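Local coordinates for protein cytochrome c, putative (Geobacter sulfurreducens, PDB 2CZS) that carries two covalently attached c-type hemes and probably serves in electron transport, at residues R7-V11 with L66-K72. Residue numbers count along the deposited sequence, not the author numbering.
Sequences RTKKV and LFCHKFK. With HEM (protoporphyrin IX containing Fe), chain G.
Histidine-ligated c-type hemes commonly hold the proximal imidazole by a hydrogen bond from its outer nitrogen, and this pairing of an N-terminal loop with the end of a CXXCH motif is a compact example. Residues 7-11 are extended throughout, with phi -67° to -92° and psi 124° to 164°. Residues 66-68 lie on the short helix 65-68; beyond it the chain runs extended beside the loop, K10 facing H69 (CA-CA 4.9 Å) and V11 facing F71 (5.0 Å).

The heme bonds come from both segments. C68 SG is thioether-linked to HEM CAC (2.1 Å). H69, chi1 m, sets H69 NE2 2.0 Å from HEM FE, whose other axial ligand is H54. K9 N donates to HEM O2D (2.7 Å), and K9 NZ reaches HEM O2A (3.0 Å) and a propionate of the second heme.

Three hydrogen bonds join the segments: H69 ND1 donates to K9 O (2.7 Å), T8 OG1 to C68 O (3.1 Å) and V11 N to K70 O (2.9 Å). A water donates to T8 O and C68 O and accepts from K70 N, each at 3.0 Å.

Apolar packing centres on V11, chi1 t: V11 CG2 meets L66 CD2 at 3.7 Å, and V11 CB lies 4.1 Å from F71 CD2.

With ND1 donating to the K9 carbonyl, H69 should be restrained in orientation by this bond and the iron together, and be a more electron-rich ligand, an effect generally expected to favour ferric heme.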
ATOM      1  N   ARG A   7       2.056  16.689   1.666  1.00 39.48           N
ATOM      2  CA  ARG A   7       2.556  15.368   2.043  1.00 38.04           C
ATOM      3  C   ARG A   7       1.528  14.292   1.712  1.00 36.35           C
ATOM      4  O   ARG A   7       0.334  14.475   1.943  1.00 36.77           O
ATOM      5  CB  ARG A   7       2.901  15.341   3.532  1.00 38.45           C
ATOM      6  CG  ARG A   7       4.043  16.277   3.937  1.00 40.68           C
ATOM      7  CD  ARG A   7       3.917  16.673   5.415  1.00 43.94           C
ATOM      8  NE  ARG A   7       4.919  17.663   5.828  1.00 47.72           N
ATOM      9  CZ  ARG A   7       6.103  17.362   6.361  1.00 49.46           C
ATOM     10  NH1 ARG A   7       6.454  16.093   6.552  1.00 50.02           N
ATOM     11  NH2 ARG A   7       6.945  18.333   6.702  1.00 49.84           N
ATOM     12  N   THR A   8       1.990  13.178   1.153  1.00 33.95           N
ATOM     13  CA  THR A   8       1.085  12.059   0.876  1.00 31.78           C
ATOM     14  C   THR A   8       1.075  11.106   2.080  1.00 30.19           C
ATOM     15  O   THR A   8       2.079  10.950   2.788  1.00 30.01           O
ATOM     16  CB  THR A   8       1.306  11.388  -0.540  1.00 31.88           C
ATOM     17  OG1 THR A   8       1.480   9.965  -0.451  1.00 32.39           O
ATOM     18  CG2 THR A   8       2.405  12.058  -1.297  1.00 30.30           C
ATOM     19  N   LYS A   9      -0.087  10.529   2.332  1.00 28.01           N
ATOM     20  CA  LYS A   9      -0.312   9.843   3.584  1.00 26.57           C
ATOM     21  C   LYS A   9       0.484   8.548   3.750  1.00 26.61           C
ATOM     22  O   LYS A   9       0.703   7.768   2.788  1.00 25.65           O
ATOM     23  CB  LYS A   9      -1.797   9.639   3.815  1.00 27.40           C
ATOM     24  CG  LYS A   9      -2.545  10.953   4.001  1.00 28.92           C
ATOM     25  CD  LYS A   9      -4.037  10.734   4.018  1.00 33.19           C
ATOM     26  CE  LYS A   9      -4.751  11.757   4.878  1.00 34.55           C
ATOM     27  NZ  LYS A   9      -6.104  11.244   5.234  1.00 36.16           N
ATOM     28  N   LYS A  10       0.965   8.351   4.976  1.00 25.83           N
ATOM     29  CA  LYS A  10       1.739   7.170   5.308  1.00 25.39           C
ATOM     30  C   LYS A  10       0.808   6.013   5.602  1.00 23.74           C
ATOM     31  O   LYS A  10      -0.391   6.194   5.797  1.00 23.88           O
ATOM     32  CB  LYS A  10       2.654   7.450   6.500  1.00 26.70           C
ATOM     33  CG  LYS A  10       3.881   8.253   6.105  1.00 29.51           C
ATOM     34  CD  LYS A  10       4.623   8.792   7.299  1.00 33.35           C
ATOM     35  CE  LYS A  10       5.940   9.397   6.853  1.00 35.76           C
ATOM     36  NZ  LYS A  10       5.735  10.644   6.060  1.00 36.08           N
ATOM     37  N   VAL A  11       1.367   4.801   5.594  1.00 23.08           N
ATOM     38  CA  VAL A  11       0.587   3.625   5.925  1.00 22.20           C
ATOM     39  C   VAL A  11       0.179   3.663   7.400  1.00 23.58           C
ATOM     40  O   VAL A  11       1.040   3.775   8.252  1.00 24.23           O
ATOM     41  CB  VAL A  11       1.404   2.314   5.617  1.00 21.80           C
ATOM     42  CG1 VAL A  11       0.593   1.068   5.953  1.00 21.74           C
ATOM     43  CG2 VAL A  11       1.850   2.272   4.158  1.00 20.67           C
ATOM     44  N   LEU A  66       3.989   1.463  -1.923  1.00 18.52           N
ATOM     45  CA  LEU A  66       4.966   1.781  -0.900  1.00 20.19           C
ATOM     46  C   LEU A  66       5.999   2.744  -1.385  1.00 21.05           C
ATOM     47  O   LEU A  66       6.805   3.213  -0.598  1.00 23.21           O
ATOM     48  CB  LEU A  66       5.584   0.520  -0.289  1.00 19.35           C
ATOM     49  CG  LEU A  66       4.558  -0.285   0.528  1.00 17.22           C
ATOM     50  CD1 LEU A  66       5.169  -1.650   0.866  1.00 19.72           C
ATOM     51  CD2 LEU A  66       4.109   0.473   1.811  1.00 18.01           C
ATOM     52  N   PHE A  67       5.940   3.070  -2.669  1.00 21.04           N
ATOM     53  CA  PHE A  67       6.870   4.024  -3.242  1.00 22.38           C
ATOM     54  C   PHE A  67       6.377   5.425  -2.882  1.00 22.12           C
ATOM     55  O   PHE A  67       7.194   6.313  -2.550  1.00 23.12           O
ATOM     56  CB  PHE A  67       6.959   3.833  -4.750  1.00 22.45           C
ATOM     57  CG  PHE A  67       7.933   4.739  -5.400  1.00 24.15           C
ATOM     58  CD1 PHE A  67       9.249   4.765  -4.977  1.00 26.66           C
ATOM     59  CD2 PHE A  67       7.536   5.561  -6.445  1.00 25.52           C
ATOM     60  CE1 PHE A  67      10.177   5.610  -5.578  1.00 27.38           C
ATOM     61  CE2 PHE A  67       8.465   6.414  -7.057  1.00 26.04           C
ATOM     62  CZ  PHE A  67       9.772   6.440  -6.617  1.00 29.54           C
ATOM     63  N   CYS A  68       5.058   5.619  -2.934  1.00 21.22           N
ATOM     64  CA  CYS A  68       4.466   6.915  -2.574  1.00 21.45           C
ATOM     65  C   CYS A  68       3.976   6.993  -1.146  1.00 21.42           C
ATOM     66  O   CYS A  68       3.980   8.074  -0.555  1.00 21.19           O
ATOM     67  CB  CYS A  68       3.323   7.244  -3.503  1.00 21.40           C
ATOM     68  SG  CYS A  68       3.871   7.216  -5.220  1.00 21.74           S
ATOM     69  N   HIS A  69       3.510   5.872  -0.604  1.00 21.09           N
ATOM     70  CA  HIS A  69       2.975   5.838   0.760  1.00 20.30           C
ATOM     71  C   HIS A  69       3.977   5.109   1.646  1.00 21.03           C
ATOM     72  O   HIS A  69       4.040   3.878   1.665  1.00 21.68           O
ATOM     73  CB  HIS A  69       1.593   5.161   0.850  1.00 20.44           C
ATOM     74  CG  HIS A  69       0.539   5.787   0.007  1.00 19.00           C
ATOM     75  ND1 HIS A  69      -0.118   6.966   0.346  1.00 18.32           N
ATOM     76  CD2 HIS A  69       0.015   5.383  -1.169  1.00 18.16           C
ATOM     77  CE1 HIS A  69      -1.011   7.231  -0.595  1.00 18.92           C
ATOM     78  NE2 HIS A  69      -0.957   6.283  -1.516  1.00 17.65           N
ATOM     79  N   LYS A  70       4.802   5.900   2.335  1.00 21.98           N
ATOM     80  CA  LYS A  70       5.814   5.351   3.228  1.00 22.96           C
ATOM     81  C   LYS A  70       5.217   4.705   4.475  1.00 22.64           C
ATOM     82  O   LYS A  70       4.163   5.116   4.954  1.00 21.57           O
ATOM     83  CB  LYS A  70       6.845   6.429   3.637  1.00 23.42           C
ATOM     84  CG  LYS A  70       7.661   7.015   2.465  1.00 26.31           C
ATOM     85  CD  LYS A  70       7.937   6.028   1.321  1.00 31.04           C
ATOM     86  CE  LYS A  70       9.202   5.186   1.484  1.00 34.28           C
ATOM     87  NZ  LYS A  70       9.417   4.314   0.285  1.00 35.32           N
ATOM     88  N   PHE A  71       5.871   3.674   4.994  1.00 23.22           N
ATOM     89  CA  PHE A  71       5.575   3.240   6.356  1.00 23.05           C
ATOM     90  C   PHE A  71       5.990   4.337   7.311  1.00 24.18           C
ATOM     91  O   PHE A  71       6.965   5.041   7.047  1.00 24.92           O
ATOM     92  CB  PHE A  71       6.425   2.029   6.709  1.00 23.37           C
ATOM     93  CG  PHE A  71       6.004   0.776   6.024  1.00 21.94           C
ATOM     94  CD1 PHE A  71       6.819   0.201   5.068  1.00 23.23           C
ATOM     95  CD2 PHE A  71       4.786   0.167   6.340  1.00 22.18           C
ATOM     96  CE1 PHE A  71       6.467  -0.948   4.424  1.00 21.69           C
ATOM     97  CE2 PHE A  71       4.411  -1.003   5.717  1.00 21.62           C
ATOM     98  CZ  PHE A  71       5.237  -1.566   4.731  1.00 19.32           C
ATOM     99  N   LYS A  72       5.275   4.451   8.428  1.00 25.50           N
ATOM    100  CA  LYS A  72       5.742   5.277   9.544  1.00 27.03           C
ATOM    101  C   LYS A  72       6.810   4.486  10.278  1.00 28.11           C
ATOM    102  O   LYS A  72       7.109   3.345   9.924  1.00 28.09           O
ATOM    103  CB  LYS A  72       4.606   5.589  10.498  1.00 27.78           C
ATOM    104  CG  LYS A  72       3.473   6.332   9.868  1.00 29.06           C
ATOM    105  CD  LYS A  72       2.335   6.369  10.836  1.00 31.86           C
ATOM    106  CE  LYS A  72       1.230   7.280  10.362  1.00 34.08           C
ATOM    107  NZ  LYS A  72       0.173   7.447  11.418  1.00 35.61           N
TER
HETATM  108  CHA HEM G 501      -4.378   8.747  -1.986  1.00 22.75           C
HETATM  109  CHB HEM G 501      -3.604   4.084  -1.119  1.00 19.99           C
HETATM  110  CHC HEM G 501      -0.594   3.814  -4.824  1.00 20.84           C
HETATM  111  CHD HEM G 501      -0.102   8.635  -4.313  1.00 22.02           C
HETATM  112  C1A HEM G 501      -4.529   7.491  -1.467  1.00 20.97           C
HETATM  113  C2A HEM G 501      -5.521   7.036  -0.518  1.00 23.26           C
HETATM  114  C3A HEM G 501      -5.303   5.733  -0.303  1.00 21.76           C
HETATM  115  C4A HEM G 501      -4.158   5.342  -1.097  1.00 19.61           C
HETATM  116  CMA HEM G 501      -6.084   4.795   0.637  1.00 21.64           C
HETATM  117  CAA HEM G 501      -6.631   7.940   0.094  1.00 23.56           C
HETATM  118  CBA HEM G 501      -6.047   8.761   1.238  1.00 30.36           C
HETATM  119  CGA HEM G 501      -7.139   9.449   2.041  1.00 35.74           C
HETATM  120  O1A HEM G 501      -8.191   8.809   2.337  1.00 38.52           O
HETATM  121  O2A HEM G 501      -6.959  10.650   2.401  1.00 39.64           O
HETATM  122  C1B HEM G 501      -2.780   3.557  -2.058  1.00 17.35           C
HETATM  123  C2B HEM G 501      -2.516   2.143  -2.276  1.00 20.62           C
HETATM  124  C3B HEM G 501      -1.682   2.092  -3.329  1.00 20.17           C
HETATM  125  C4B HEM G 501      -1.411   3.423  -3.798  1.00 20.06           C
HETATM  126  CMB HEM G 501      -3.061   0.973  -1.420  1.00 19.28           C
HETATM  127  CAB HEM G 501      -1.122   0.833  -4.045  1.00 19.47           C
HETATM  128  CBB HEM G 501      -2.126   0.091  -4.624  1.00 21.05           C
HETATM  129  C1C HEM G 501      -0.116   5.096  -4.984  1.00 21.72           C
HETATM  130  C2C HEM G 501       0.974   5.529  -5.817  1.00 20.87           C
HETATM  131  C3C HEM G 501       1.127   6.843  -5.674  1.00 22.43           C
HETATM  132  C4C HEM G 501       0.115   7.323  -4.725  1.00 20.22           C
HETATM  133  CMC HEM G 501       1.810   4.540  -6.668  1.00 18.23           C
HETATM  134  CAC HEM G 501       2.153   7.762  -6.360  1.00 25.54           C
HETATM  135  CBC HEM G 501       2.444   7.617  -7.664  1.00 23.22           C
HETATM  136  C1D HEM G 501      -1.217   9.132  -3.668  1.00 20.27           C
HETATM  137  C2D HEM G 501      -1.523  10.543  -3.458  1.00 21.05           C
HETATM  138  C3D HEM G 501      -2.860  10.590  -2.750  1.00 23.13           C
HETATM  139  C4D HEM G 501      -3.245   9.212  -2.588  1.00 19.83           C
HETATM  140  CMD HEM G 501      -0.679  11.775  -3.859  1.00 25.39           C
HETATM  141  CAD HEM G 501      -3.614  11.848  -2.267  1.00 25.21           C
HETATM  142  CBD HEM G 501      -2.874  12.324  -1.011  1.00 33.17           C
HETATM  143  CGD HEM G 501      -3.051  11.344   0.124  1.00 34.74           C
HETATM  144  O1D HEM G 501      -4.212  11.212   0.608  1.00 38.33           O
HETATM  145  O2D HEM G 501      -2.041  10.693   0.530  1.00 31.89           O
HETATM  146  NA  HEM G 501      -3.723   6.419  -1.793  1.00 20.63           N
HETATM  147  NB  HEM G 501      -2.130   4.300  -3.014  1.00 19.85           N
HETATM  148  NC  HEM G 501      -0.619   6.233  -4.348  1.00 19.17           N
HETATM  149  ND  HEM G 501      -2.245   8.392  -3.143  1.00 21.15           N
HETATM  150 FE   HEM G 501      -2.163   6.324  -3.119  1.00 20.48          FE
HETATM  151  O   HOH W   1       4.135   8.849   2.379  1.00 27.08           O